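Local coordinates for protein ADP-ribose pyrophosphatase MutT (Rickettsia felis, PDB 4KYX) that belongs to the Nudix hydrolases and probably cleaves the pyrophosphate bond of nucleotides such as 8-oxo-dGTP, with magnesium as cofactor, at residues 19-24 with 65-70; 26-31 with 123-128; 57-62 with 72-77; 98-103 with 117-122. All blocks are in the same frame, centred on the assembly; numbering follows the deposited sequence.

Interaction 1: residues 19-24 with 65-70; sequences ILIFNN and EETNLI
Ile21 of strand 14-22 faces Leu69, in the loop after helix 55-67, and their CA atoms stand 8.9 Å apart. No hydrogen bond joins the two segments, and the gap is filled by side chains. Ile21 reaches across with both branches. Its CG2 lies anti to the backbone N and meets Leu69 CD1 at 4.2 Å. Its other branch ends in CD1, which comes to 4.4 Å from Thr67 CG2. The side chains of Ile21 and Leu69 run at a slant to one another. Thr67 turns its methyl to the strand and uses its hydroxyl for its own backbone. OG1 accepts from Leu69 N at 3.1 Å, with an N-H...O angle of 150°, which makes an ST turn. It is also bonded to Val63 O, one turn earlier. Asn68 has positive phi and sits where the Nudix box, GX5EX7REUXEEXGU, usually has glycine. Leu69 fills the hydrophobic position that closes this motif. Val63, Leu29 and Trp119 also pack against Ile21. All three touching residues are buried and their meeting surfaces are methyl groups, so the contact is loose apolar packing without directional bonds, while the Thr67 hydroxyl fixes the turn that delivers Leu69.

Interaction 2: residues 26-31 with 123-128; sequences NEILLG and DNLPSN
Ile28 and Leu125 make the closest apolar contact, with Ile28 CD1 3.6 Å from Leu125 CD2. The two side chains cross at about a right angle. Leu125 CD2 also lies 4.0 Å from Ile28 CG1, so this one methyl rests along the end of the isoleucine branch. That branch starts between the backbone N and the carbonyl carbon (chi1 60°), and from there it projects toward the loop. Leu30 adds a second apolar patch. Its CD1 touches two loop residues, Pro126 CD at 3.9 Å and Leu125 CD2 at 4.2 Å. Ile28 and Leu30 are two residues apart on the strand and reach the loop from the same face. That face belongs to the small antiparallel sheet of the Nudix fold, in which strand 28-34 runs between 40-43 and 116-120. The loop 123-128 leaves strand 116-120 and leads to helix 131-137, passing over the sheet on the way. Leu29, between the two contact residues, instead packs on Leu69 and Trp117. Backbone hydrogen bonds do not link the two segments directly. Ile28 pairs with Phe120 and Leu30 with Gln118 in the neighbouring strand, and Asn128 pairs with Tyr42 in the strand at the other margin. A side-chain polar bond also lies outside the contact, where Asn128 ND2 donates to Ser40 O.

Interaction 3: residues 57-62 with 72-77; sequences ECAIRE and ENPQFI
The puckered ring of Pro74 meets helix 55-67 with its edges. Ile60 meets the ring at its CG-CD edge, and Ala59 CB comes to the CB-CG side. Ile60 CD1 lies 4.1 Å from Pro74 CD, and Ile60 CG1 is 4.2 Å from Pro74 CG. The isoleucine side chain and the proline cross at about a right angle. Ala59 CB adds a contact of 4.3 Å to Pro74 CG. Over one face of the ring sits the methyl of Ala98, from the adjacent strand 89-99. The helix thus borders the ring at its edge and the sheet covers one face. Ile60 CG1 stands anti to its own carbonyl carbon (chi1 -62°), which carries CD1 off the helix and over to the proline. The Gln75 amide, a truly flat group, steadies the turn at Asn73. Its NE2 donates to Asn73 O at 2.9 Å, almost in its own amide plane but well above the plane of the carbonyl. The ring of Phe76 serves another neighbourhood. It meets Tyr144 edge to face and stacks on Tyr142 of the second subunit. On the helix, Arg61 and Glu62 belong to the REUXEE part of the Nudix box and take no part in the packing. Across the contact only carbon meets carbon, with no hydrogen bond, which implies that apolar packing holds this side of the Nudix helix to the residues leading into strand 75-84, while Arg61 NE forms a salt bridge with Glu53 away from the proline.

Interaction 4: residues 98-103 with 117-122; sequences AHCLNE and WQWFAL
Cys100 and Glu103 meet the indole of Trp119 at its benzene end. Cys100 SG lies 3.9 Å from Trp119 CH2. The sulfur is 5.1 Å from the centroid of the six-membered ring of Trp119 and 68° off its normal, so this sulfur-aromatic contact is oblique. Glu103 brings its CB to 4.1 Å from Trp119 CZ2, also obliquely. A water completes the first shell. It accepts from Trp119 NE1 at 3.0 Å and donates to Glu103 O at 2.6 Å. The indole N-H and the backbone carbonyl are thus joined without touching, and the bridge may limit rotation of the ring. The next shell sets these groups in place. Cys100 SG sits between the backbone N and the carbonyl carbon (chi1 71°), which points it at the tryptophan. Glu103 turns its carboxylate away from the indole, and OE1 accepts from Asn24 N. On the other side, Gln118 OE1 receives Trp119 N at 2.7 Å, in the carbonyl plane and on a lone pair. Further out, Ile21 touches both Cys100 and Trp119. Trp119 therefore spans from edge strand 116-120 of the small sheet to the loop that leaves strand 89-99 of the large sheet, with strands 14-22 and 28-34 beside it and with Trp117, two residues earlier, packing on helix 55-67.

In the fold
Interactions 1 and 4 are close neighbours, with centres about 6 Å apart. Asn102 OD1 and Ile70 N, at 2.8 Å, probably form a hydrogen bond between them. Interaction 2 joins this group through strand 28-34: Ile21 O to Leu29 N is 2.9 Å, and the centres of interactions 2 and 4 are about 9 Å apart. Interaction 3 lies about 10 Å from interaction 1, between centres. It shares helix 55-67 with interaction 1, and Ile19 CG1 packs on Ala59 CB at 3.6 Å. Interactions 2 and 3 do not touch, with nearest atoms about 9 Å apart. The shared helix carries much of the Nudix box, the motif that binds catalytic magnesium in this family.

Interaction 1: residues 19-24 with 65-70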
loop_
_atom_site.group_PDB
_atom_site.type_symbol
_atom_site.label_atom_id
_atom_site.label_comp_id
_atom_site.label_asym_id
_atom_site.label_seq_id
_atom_site.Cartn_x
_atom_site.Cartn_y
_atom_site.Cartn_z
ATOM N N ILE A 19 1.850 3.598 12.250
ATOM C CA ILE A 19 1.881 2.589 13.290
ATOM C C ILE A 19 0.895 2.830 14.432
ATOM O O ILE A 19 0.924 3.883 15.079
ATOM C CB ILE A 19 3.275 2.488 13.894
ATOM C CG1 ILE A 19 4.296 2.367 12.740
ATOM C CG2 ILE A 19 3.315 1.256 14.795
ATOM C CD1 ILE A 19 4.934 3.686 12.316
ATOM N N LEU A 20 -0.008 1.884 14.645
ATOM C CA LEU A 20 -0.817 1.875 15.841
ATOM C C LEU A 20 -0.003 1.183 16.941
ATOM O O LEU A 20 0.092 -0.021 16.999
ATOM C CB LEU A 20 -2.146 1.191 15.658
ATOM C CG LEU A 20 -2.950 1.556 14.414
ATOM C CD1 LEU A 20 -4.354 0.951 14.493
ATOM C CD2 LEU A 20 -3.031 3.065 14.333
ATOM N N ILE A 21 0.514 2.002 17.860
ATOM C CA ILE A 21 1.345 1.543 18.950
ATOM C C ILE A 21 0.436 1.366 20.145
ATOM O O ILE A 21 -0.298 2.315 20.541
ATOM C CB ILE A 21 2.390 2.574 19.387
ATOM C CG1 ILE A 21 3.253 3.030 18.227
ATOM C CG2 ILE A 21 3.267 1.987 20.486
ATOM C CD1 ILE A 21 3.933 4.343 18.520
ATOM N N PHE A 22 0.473 0.152 20.692
ATOM C CA PHE A 22 -0.341 -0.218 21.848
ATOM C C PHE A 22 0.469 -0.348 23.107
ATOM O O PHE A 22 1.626 -0.761 23.083
ATOM C CB PHE A 22 -1.055 -1.533 21.631
ATOM C CG PHE A 22 -2.192 -1.467 20.676
ATOM C CD1 PHE A 22 -1.991 -1.325 19.322
ATOM C CD2 PHE A 22 -3.493 -1.592 21.129
ATOM C CE1 PHE A 22 -3.058 -1.268 18.447
ATOM C CE2 PHE A 22 -4.560 -1.559 20.248
ATOM C CZ PHE A 22 -4.348 -1.395 18.907
ATOM N N ASN A 23 -0.145 0.004 24.231
ATOM C CA ASN A 23 0.475 -0.181 25.560
ATOM C C ASN A 23 -0.078 -1.441 26.235
ATOM O O ASN A 23 -0.862 -2.144 25.645
ATOM C CB ASN A 23 0.349 1.101 26.442
ATOM C CG ASN A 23 -1.080 1.422 26.888
ATOM O OD1 ASN A 23 -2.040 0.651 26.735
ATOM N ND2 ASN A 23 -1.226 2.614 27.416
ATOM N N ASN A 24 0.317 -1.729 27.479
ATOM C CA ASN A 24 -0.249 -2.875 28.203
ATOM C C ASN A 24 -1.778 -2.873 28.471
ATOM O O ASN A 24 -2.384 -3.934 28.677
ATOM C CB ASN A 24 0.524 -3.053 29.512
ATOM C CG ASN A 24 2.019 -3.302 29.264
ATOM O OD1 ASN A 24 2.405 -3.742 28.174
ATOM N ND2 ASN A 24 2.855 -3.035 30.265
ATOM N N GLU A 65 12.351 6.651 16.533
ATOM C CA GLU A 65 12.742 8.040 16.233
ATOM C C GLU A 65 11.769 9.067 16.824
ATOM O O GLU A 65 12.175 10.144 17.214
ATOM C CB GLU A 65 12.818 8.300 14.718
ATOM C CG GLU A 65 14.082 7.781 14.083
ATOM C CD GLU A 65 14.068 7.913 12.575
ATOM O OE1 GLU A 65 13.133 8.562 12.018
ATOM O OE2 GLU A 65 14.986 7.356 11.943
ATOM N N GLU A 66 10.472 8.755 16.804
ATOM C CA GLU A 66 9.441 9.745 17.169
ATOM C C GLU A 66 9.053 9.779 18.678
ATOM O O GLU A 66 8.689 10.841 19.205
ATOM C CB GLU A 66 8.198 9.533 16.291
ATOM C CG GLU A 66 8.496 9.811 14.827
ATOM C CD GLU A 66 7.384 9.409 13.912
ATOM O OE1 GLU A 66 6.425 8.765 14.375
ATOM O OE2 GLU A 66 7.516 9.639 12.672
ATOM N N THR A 67 9.132 8.619 19.331
ATOM C CA THR A 67 8.505 8.382 20.613
ATOM C C THR A 67 9.453 7.760 21.633
ATOM O O THR A 67 9.062 7.614 22.771
ATOM C CB THR A 67 7.288 7.437 20.496
ATOM O OG1 THR A 67 7.768 6.114 20.159
ATOM C CG2 THR A 67 6.306 7.942 19.475
ATOM N N ASN A 68 10.648 7.342 21.220
ATOM C CA ASN A 68 11.595 6.576 22.060
ATOM C C ASN A 68 11.117 5.168 22.436
ATOM O O ASN A 68 11.750 4.503 23.245
ATOM C CB ASN A 68 11.899 7.380 23.346
ATOM C CG ASN A 68 13.225 7.064 23.981
ATOM O OD1 ASN A 68 14.209 6.898 23.315
ATOM N ND2 ASN A 68 13.261 7.030 25.319
ATOM N N LEU A 69 10.029 4.705 21.834
ATOM C CA LEU A 69 9.440 3.438 22.171
ATOM C C LEU A 69 9.975 2.364 21.238
ATOM O O LEU A 69 10.235 2.616 20.060
ATOM C CB LEU A 69 7.922 3.465 22.044
ATOM C CG LEU A 69 7.197 4.410 22.985
ATOM C CD1 LEU A 69 5.714 4.573 22.706
ATOM C CD2 LEU A 69 7.449 3.938 24.409
ATOM N N ILE A 70 10.127 1.176 21.803
ATOM C CA ILE A 70 10.598 0.008 21.078
ATOM C C ILE A 70 9.399 -0.883 20.869
ATOM O O ILE A 70 8.792 -1.374 21.845
ATOM C CB ILE A 70 11.711 -0.741 21.898
ATOM C CG1 ILE A 70 12.959 0.112 21.953
ATOM C CG2 ILE A 70 11.968 -2.071 21.247
ATOM C CD1 ILE A 70 14.075 -0.463 22.847
#

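Interaction 2: residues 26-31 with 123-128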
loop_
_atom_site.group_PDB
_atom_site.type_symbol
_atom_site.label_atom_id
_atom_site.label_comp_id
_atom_site.label_asym_id
_atom_site.label_seq_id
_atom_site.Cartn_x
_atom_site.Cartn_y
_atom_site.Cartn_z
ATOM N N ASN A 26 -3.862 -1.949 26.220
ATOM C CA ASN A 26 -4.434 -1.893 24.875
ATOM C C ASN A 26 -4.996 -0.538 24.411
ATOM O O ASN A 26 -5.866 -0.455 23.519
ATOM C CB ASN A 26 -5.466 -3.012 24.681
ATOM C CG ASN A 26 -4.869 -4.373 24.956
ATOM O OD1 ASN A 26 -3.662 -4.590 24.786
ATOM N ND2 ASN A 26 -5.696 -5.289 25.417
ATOM N N GLU A 27 -4.405 0.514 24.943
ATOM C CA GLU A 27 -4.615 1.851 24.444
ATOM C C GLU A 27 -3.624 2.125 23.310
ATOM O O GLU A 27 -2.504 1.585 23.287
ATOM C CB GLU A 27 -4.427 2.877 25.564
ATOM C CG GLU A 27 -5.196 2.508 26.833
ATOM C CD GLU A 27 -4.869 3.404 28.007
ATOM O OE1 GLU A 27 -3.674 3.708 28.269
ATOM O OE2 GLU A 27 -5.818 3.766 28.729
ATOM N N ILE A 28 -3.999 3.032 22.445
ATOM C CA ILE A 28 -3.147 3.411 21.312
ATOM C C ILE A 28 -2.591 4.817 21.481
ATOM O O ILE A 28 -3.204 5.736 22.127
ATOM C CB ILE A 28 -3.880 3.334 19.971
ATOM C CG1 ILE A 28 -5.071 4.288 19.996
ATOM C CG2 ILE A 28 -4.326 1.911 19.695
ATOM C CD1 ILE A 28 -5.710 4.418 18.641
ATOM N N LEU A 29 -1.398 4.998 20.950
ATOM C CA LEU A 29 -0.655 6.239 21.133
ATOM C C LEU A 29 -1.015 7.127 19.952
ATOM O O LEU A 29 -0.919 6.699 18.816
ATOM C CB LEU A 29 0.860 5.977 21.151
ATOM C CG LEU A 29 1.673 7.213 21.577
ATOM C CD1 LEU A 29 1.535 7.347 23.093
ATOM C CD2 LEU A 29 3.126 7.220 21.163
ATOM N N LEU A 30 -1.425 8.352 20.229
ATOM C CA LEU A 30 -1.650 9.355 19.199
ATOM C C LEU A 30 -0.915 10.624 19.543
ATOM O O LEU A 30 -0.803 11.033 20.758
ATOM C CB LEU A 30 -3.140 9.659 19.014
ATOM C CG LEU A 30 -4.059 8.479 18.604
ATOM C CD1 LEU A 30 -5.494 8.965 18.617
ATOM C CD2 LEU A 30 -3.679 7.867 17.273
ATOM N N GLY A 31 -0.474 11.304 18.470
ATOM C CA GLY A 31 0.270 12.561 18.536
ATOM C C GLY A 31 -0.561 13.719 18.075
ATOM O O GLY A 31 -1.165 13.654 16.973
ATOM N N ASP A 123 -12.271 3.104 22.443
ATOM C CA ASP A 123 -13.657 3.577 22.528
ATOM C C ASP A 123 -13.743 5.021 22.973
ATOM O O ASP A 123 -14.823 5.510 23.304
ATOM C CB ASP A 123 -14.462 2.681 23.470
ATOM C CG ASP A 123 -13.763 2.452 24.792
ATOM O OD1 ASP A 123 -13.815 3.325 25.685
ATOM O OD2 ASP A 123 -13.143 1.377 24.925
ATOM N N ASN A 124 -12.599 5.699 23.035
ATOM C CA ASN A 124 -12.539 7.080 23.431
ATOM C C ASN A 124 -11.567 7.863 22.555
ATOM O O ASN A 124 -10.850 8.720 23.054
ATOM C CB ASN A 124 -12.099 7.152 24.898
ATOM C CG ASN A 124 -12.156 8.548 25.469
ATOM O OD1 ASN A 124 -13.026 9.330 25.143
ATOM N ND2 ASN A 124 -11.226 8.852 26.357
ATOM N N LEU A 125 -11.523 7.565 21.252
ATOM C CA LEU A 125 -10.640 8.297 20.353
ATOM C C LEU A 125 -11.117 9.728 20.127
ATOM O O LEU A 125 -12.320 10.031 20.180
ATOM C CB LEU A 125 -10.482 7.594 18.993
ATOM C CG LEU A 125 -9.758 6.263 18.971
ATOM C CD1 LEU A 125 -9.485 5.857 17.527
ATOM C CD2 LEU A 125 -8.477 6.324 19.789
ATOM N N PRO A 126 -10.167 10.639 19.903
ATOM C CA PRO A 126 -10.569 11.983 19.503
ATOM C C PRO A 126 -11.265 11.977 18.167
ATOM O O PRO A 126 -11.120 11.031 17.400
ATOM C CB PRO A 126 -9.250 12.758 19.434
ATOM C CG PRO A 126 -8.189 11.871 19.978
ATOM C CD PRO A 126 -8.736 10.516 20.247
ATOM N N SER A 127 -12.050 13.019 17.900
ATOM C CA SER A 127 -12.803 13.127 16.654
ATOM C C SER A 127 -11.994 13.571 15.485
ATOM O O SER A 127 -12.251 13.152 14.351
ATOM C CB SER A 127 -13.915 14.202 16.797
ATOM O OG SER A 127 -15.133 13.558 17.002
ATOM N N ASN A 128 -11.078 14.486 15.773
ATOM C CA ASN A 128 -10.255 15.177 14.804
ATOM C C ASN A 128 -8.995 14.345 14.460
ATOM O O ASN A 128 -7.896 14.660 14.850
ATOM C CB ASN A 128 -9.824 16.541 15.384
ATOM C CG ASN A 128 -9.473 16.489 16.882
ATOM O OD1 ASN A 128 -10.139 15.806 17.697
ATOM N ND2 ASN A 128 -8.475 17.273 17.270
#

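Interaction 3: residues 57-62 with 72-77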
loop_
_atom_site.group_PDB
_atom_site.type_symbol
_atom_site.label_atom_id
_atom_site.label_comp_id
_atom_site.label_asym_id
_atom_site.label_seq_id
_atom_site.Cartn_x
_atom_site.Cartn_y
_atom_site.Cartn_z
ATOM N N GLU A 57 10.577 -2.854 9.126
ATOM C CA GLU A 57 11.781 -2.075 9.507
ATOM C C GLU A 57 11.414 -0.589 9.689
ATOM O O GLU A 57 11.838 0.077 10.620
ATOM C CB GLU A 57 12.884 -2.175 8.445
ATOM C CG GLU A 57 13.647 -3.460 8.465
ATOM C CD GLU A 57 14.476 -3.739 7.202
ATOM O OE1 GLU A 57 14.307 -3.066 6.135
ATOM O OE2 GLU A 57 15.315 -4.677 7.306
ATOM N N CYS A 58 10.611 -0.092 8.742
ATOM C CA CYS A 58 10.263 1.311 8.730
ATOM C C CYS A 58 9.463 1.630 9.972
ATOM O O CYS A 58 9.742 2.609 10.670
ATOM C CB CYS A 58 9.514 1.624 7.425
ATOM S SG CYS A 58 8.940 3.346 7.383
ATOM N N ALA A 59 8.488 0.780 10.272
ATOM C CA ALA A 59 7.607 0.930 11.439
ATOM C C ALA A 59 8.414 0.983 12.742
ATOM O O ALA A 59 8.303 1.966 13.537
ATOM C CB ALA A 59 6.583 -0.182 11.495
ATOM N N ILE A 60 9.272 -0.012 12.929
ATOM C CA ILE A 60 10.157 -0.020 14.085
ATOM C C ILE A 60 11.046 1.262 14.211
ATOM O O ILE A 60 11.103 1.885 15.274
ATOM C CB ILE A 60 10.997 -1.318 14.168
ATOM C CG1 ILE A 60 10.074 -2.534 14.335
ATOM C CG2 ILE A 60 11.975 -1.246 15.331
ATOM C CD1 ILE A 60 10.771 -3.858 14.088
ATOM N N ARG A 61 11.721 1.644 13.147
ATOM C CA ARG A 61 12.561 2.831 13.078
ATOM C C ARG A 61 11.765 4.115 13.410
ATOM O O ARG A 61 12.163 4.917 14.315
ATOM C CB ARG A 61 13.157 2.971 11.680
ATOM C CG ARG A 61 13.964 4.228 11.531
ATOM C CD ARG A 61 14.648 4.299 10.204
ATOM N NE ARG A 61 13.715 4.373 9.087
ATOM C CZ ARG A 61 12.949 5.409 8.775
ATOM N NH1 ARG A 61 12.938 6.517 9.513
ATOM N NH2 ARG A 61 12.164 5.341 7.705
ATOM N N GLU A 62 10.646 4.290 12.732
ATOM C CA GLU A 62 9.842 5.521 12.880
ATOM C C GLU A 62 9.331 5.687 14.298
ATOM O O GLU A 62 9.437 6.790 14.896
ATOM C CB GLU A 62 8.722 5.513 11.868
ATOM C CG GLU A 62 9.293 5.794 10.490
ATOM C CD GLU A 62 8.262 5.979 9.427
ATOM O OE1 GLU A 62 7.071 5.542 9.564
ATOM O OE2 GLU A 62 8.701 6.474 8.358
ATOM N N GLU A 72 7.796 -4.363 18.891
ATOM C CA GLU A 72 8.184 -5.633 18.323
ATOM C C GLU A 72 7.103 -6.190 17.381
ATOM O O GLU A 72 5.915 -5.920 17.575
ATOM C CB GLU A 72 8.516 -6.660 19.423
ATOM C CG GLU A 72 7.325 -7.040 20.288
ATOM C CD GLU A 72 7.581 -8.161 21.300
ATOM O OE1 GLU A 72 8.782 -8.561 21.602
ATOM O OE2 GLU A 72 6.532 -8.618 21.840
ATOM N N ASN A 73 7.560 -6.956 16.393
ATOM C CA ASN A 73 6.730 -7.778 15.487
ATOM C C ASN A 73 5.479 -7.058 14.985
ATOM O O ASN A 73 4.353 -7.517 15.205
ATOM C CB ASN A 73 6.344 -9.076 16.172
ATOM C CG ASN A 73 7.552 -9.928 16.494
ATOM O OD1 ASN A 73 7.691 -10.404 17.598
ATOM N ND2 ASN A 73 8.433 -10.090 15.529
ATOM N N PRO A 74 5.695 -5.919 14.325
ATOM C CA PRO A 74 4.537 -5.158 13.843
ATOM C C PRO A 74 3.775 -5.990 12.830
ATOM O O PRO A 74 4.402 -6.712 11.994
ATOM C CB PRO A 74 5.159 -3.926 13.205
ATOM C CG PRO A 74 6.562 -4.286 12.936
ATOM C CD PRO A 74 6.967 -5.296 13.933
ATOM N N GLN A 75 2.453 -5.908 12.927
ATOM C CA GLN A 75 1.510 -6.649 12.134
ATOM C C GLN A 75 0.789 -5.767 11.131
ATOM O O GLN A 75 0.260 -4.725 11.454
ATOM C CB GLN A 75 0.471 -7.356 13.002
ATOM C CG GLN A 75 1.038 -8.363 13.979
ATOM C CD GLN A 75 1.790 -9.499 13.294
ATOM O OE1 GLN A 75 1.237 -10.226 12.431
ATOM N NE2 GLN A 75 3.074 -9.663 13.654
ATOM N N PHE A 76 0.757 -6.203 9.894
ATOM C CA PHE A 76 0.092 -5.437 8.803
ATOM C C PHE A 76 -1.405 -5.397 9.037
ATOM O O PHE A 76 -2.028 -6.433 9.277
ATOM C CB PHE A 76 0.481 -6.122 7.499
ATOM C CG PHE A 76 0.149 -5.374 6.270
ATOM C CD1 PHE A 76 -1.128 -5.393 5.763
ATOM C CD2 PHE A 76 1.122 -4.734 5.573
ATOM C CE1 PHE A 76 -1.442 -4.726 4.578
ATOM C CE2 PHE A 76 0.835 -4.080 4.402
ATOM C CZ PHE A 76 -0.451 -4.057 3.909
ATOM N N ILE A 77 -2.024 -4.216 9.042
ATOM C CA ILE A 77 -3.454 -4.051 9.348
ATOM C C ILE A 77 -4.282 -3.565 8.148
ATOM O O ILE A 77 -5.402 -3.984 7.953
ATOM C CB ILE A 77 -3.683 -3.019 10.486
ATOM C CG1 ILE A 77 -3.109 -3.505 11.827
ATOM C CG2 ILE A 77 -5.166 -2.662 10.644
ATOM C CD1 ILE A 77 -3.693 -4.792 12.379
#

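Interaction 4: residues 98-103 with 117-122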
loop_
_atom_site.group_PDB
_atom_site.type_symbol
_atom_site.label_atom_id
_atom_site.label_comp_id
_atom_site.label_asym_id
_atom_site.label_seq_id
_atom_site.Cartn_x
_atom_site.Cartn_y
_atom_site.Cartn_z
ATOM N N ALA A 98 1.501 -2.678 16.646
ATOM C CA ALA A 98 2.446 -3.361 17.495
ATOM C C ALA A 98 2.283 -2.931 18.931
ATOM O O ALA A 98 1.878 -1.789 19.215
ATOM C CB ALA A 98 3.858 -3.075 17.045
ATOM N N HIS A 99 2.601 -3.848 19.834
ATOM C CA HIS A 99 2.754 -3.480 21.241
ATOM C C HIS A 99 4.156 -2.971 21.487
ATOM O O HIS A 99 5.124 -3.504 20.927
ATOM C CB HIS A 99 2.432 -4.650 22.158
ATOM C CG HIS A 99 0.982 -4.753 22.474
ATOM N ND1 HIS A 99 0.429 -4.205 23.610
ATOM C CD2 HIS A 99 -0.046 -5.257 21.752
ATOM C CE1 HIS A 99 -0.876 -4.425 23.603
ATOM N NE2 HIS A 99 -1.187 -5.054 22.480
ATOM N N CYS A 100 4.258 -1.895 22.255
ATOM C CA CYS A 100 5.560 -1.442 22.736
ATOM C C CYS A 100 6.006 -2.186 24.006
ATOM O O CYS A 100 5.198 -2.620 24.813
ATOM C CB CYS A 100 5.617 0.062 22.906
ATOM S SG CYS A 100 4.649 0.675 24.283
ATOM N N LEU A 101 7.314 -2.271 24.163
ATOM C CA LEU A 101 7.971 -3.020 25.230
ATOM C C LEU A 101 8.426 -2.146 26.401
ATOM O O LEU A 101 8.838 -2.656 27.445
ATOM C CB LEU A 101 9.168 -3.746 24.622
ATOM C CG LEU A 101 8.807 -4.794 23.572
ATOM C CD1 LEU A 101 10.059 -5.527 23.104
ATOM C CD2 LEU A 101 7.782 -5.790 24.124
ATOM N N ASN A 102 8.388 -0.833 26.238
ATOM C CA ASN A 102 9.010 0.077 27.180
ATOM C C ASN A 102 8.163 1.337 27.282
ATOM O O ASN A 102 8.681 2.431 27.152
ATOM C CB ASN A 102 10.422 0.431 26.698
ATOM C CG ASN A 102 10.441 1.176 25.349
ATOM O OD1 ASN A 102 9.578 0.976 24.507
ATOM N ND2 ASN A 102 11.463 2.015 25.138
ATOM N N GLU A 103 6.861 1.171 27.493
ATOM C CA GLU A 103 5.951 2.311 27.427
ATOM C C GLU A 103 6.310 3.448 28.377
ATOM O O GLU A 103 6.028 4.613 28.077
ATOM C CB GLU A 103 4.499 1.867 27.647
ATOM C CG GLU A 103 4.182 1.359 29.056
ATOM C CD GLU A 103 2.823 0.703 29.098
ATOM O OE1 GLU A 103 2.717 -0.401 28.517
ATOM O OE2 GLU A 103 1.869 1.319 29.619
ATOM N N TRP A 117 2.272 13.553 22.815
ATOM C CA TRP A 117 1.734 12.219 22.599
ATOM C C TRP A 117 0.850 11.881 23.794
ATOM O O TRP A 117 1.076 12.423 24.893
ATOM C CB TRP A 117 2.881 11.228 22.504
ATOM C CG TRP A 117 3.755 11.442 21.268
ATOM C CD1 TRP A 117 4.875 12.194 21.203
ATOM C CD2 TRP A 117 3.560 10.916 19.960
ATOM N NE1 TRP A 117 5.375 12.196 19.958
ATOM C CE2 TRP A 117 4.618 11.377 19.174
ATOM C CE3 TRP A 117 2.560 10.147 19.365
ATOM C CZ2 TRP A 117 4.714 11.100 17.836
ATOM C CZ3 TRP A 117 2.699 9.799 18.057
ATOM C CH2 TRP A 117 3.756 10.288 17.299
ATOM N N GLN A 118 -0.153 11.033 23.585
ATOM C CA GLN A 118 -0.958 10.487 24.675
ATOM C C GLN A 118 -1.600 9.149 24.273
ATOM O O GLN A 118 -1.733 8.840 23.090
ATOM C CB GLN A 118 -2.009 11.525 25.097
ATOM C CG GLN A 118 -3.003 11.105 26.165
ATOM C CD GLN A 118 -2.336 10.714 27.476
ATOM O OE1 GLN A 118 -1.578 9.725 27.541
ATOM N NE2 GLN A 118 -2.637 11.448 28.519
ATOM N N TRP A 119 -1.885 8.328 25.279
ATOM C CA TRP A 119 -2.567 7.029 25.118
ATOM C C TRP A 119 -4.081 7.240 25.135
ATOM O O TRP A 119 -4.592 7.989 25.990
ATOM C CB TRP A 119 -2.134 6.106 26.243
ATOM C CG TRP A 119 -0.643 5.863 26.250
ATOM C CD1 TRP A 119 0.265 6.421 27.084
ATOM C CD2 TRP A 119 0.103 4.995 25.358
ATOM N NE1 TRP A 119 1.537 5.945 26.792
ATOM C CE2 TRP A 119 1.460 5.056 25.754
ATOM C CE3 TRP A 119 -0.253 4.120 24.353
ATOM C CZ2 TRP A 119 2.456 4.344 25.107
ATOM C CZ3 TRP A 119 0.722 3.428 23.712
ATOM C CH2 TRP A 119 2.058 3.525 24.085
ATOM N N PHE A 120 -4.793 6.584 24.244
ATOM C CA PHE A 120 -6.257 6.688 24.120
ATOM C C PHE A 120 -6.873 5.318 24.019
ATOM O O PHE A 120 -6.375 4.465 23.269
ATOM C CB PHE A 120 -6.642 7.441 22.862
ATOM C CG PHE A 120 -6.257 8.889 22.889
ATOM C CD1 PHE A 120 -5.037 9.285 22.405
ATOM C CD2 PHE A 120 -7.123 9.844 23.392
ATOM C CE1 PHE A 120 -4.675 10.610 22.395
ATOM C CE2 PHE A 120 -6.754 11.187 23.414
ATOM C CZ PHE A 120 -5.519 11.579 22.935
ATOM N N ALA A 121 -7.976 5.115 24.748
ATOM C CA ALA A 121 -8.758 3.911 24.605
ATOM C C ALA A 121 -9.416 3.963 23.233
ATOM O O ALA A 121 -9.791 5.038 22.739
ATOM C CB ALA A 121 -9.797 3.833 25.742
ATOM N N LEU A 122 -9.547 2.797 22.612
ATOM C CA LEU A 122 -10.157 2.711 21.311
ATOM C C LEU A 122 -11.615 3.103 21.295
ATOM O O LEU A 122 -12.124 3.427 20.253
ATOM C CB LEU A 122 -9.993 1.319 20.736
ATOM C CG LEU A 122 -8.616 0.955 20.186
ATOM C CD1 LEU A 122 -8.555 -0.552 20.019
ATOM C CD2 LEU A 122 -8.373 1.626 18.829
HETATM O O HOH W 1 3.840 5.867 28.690
#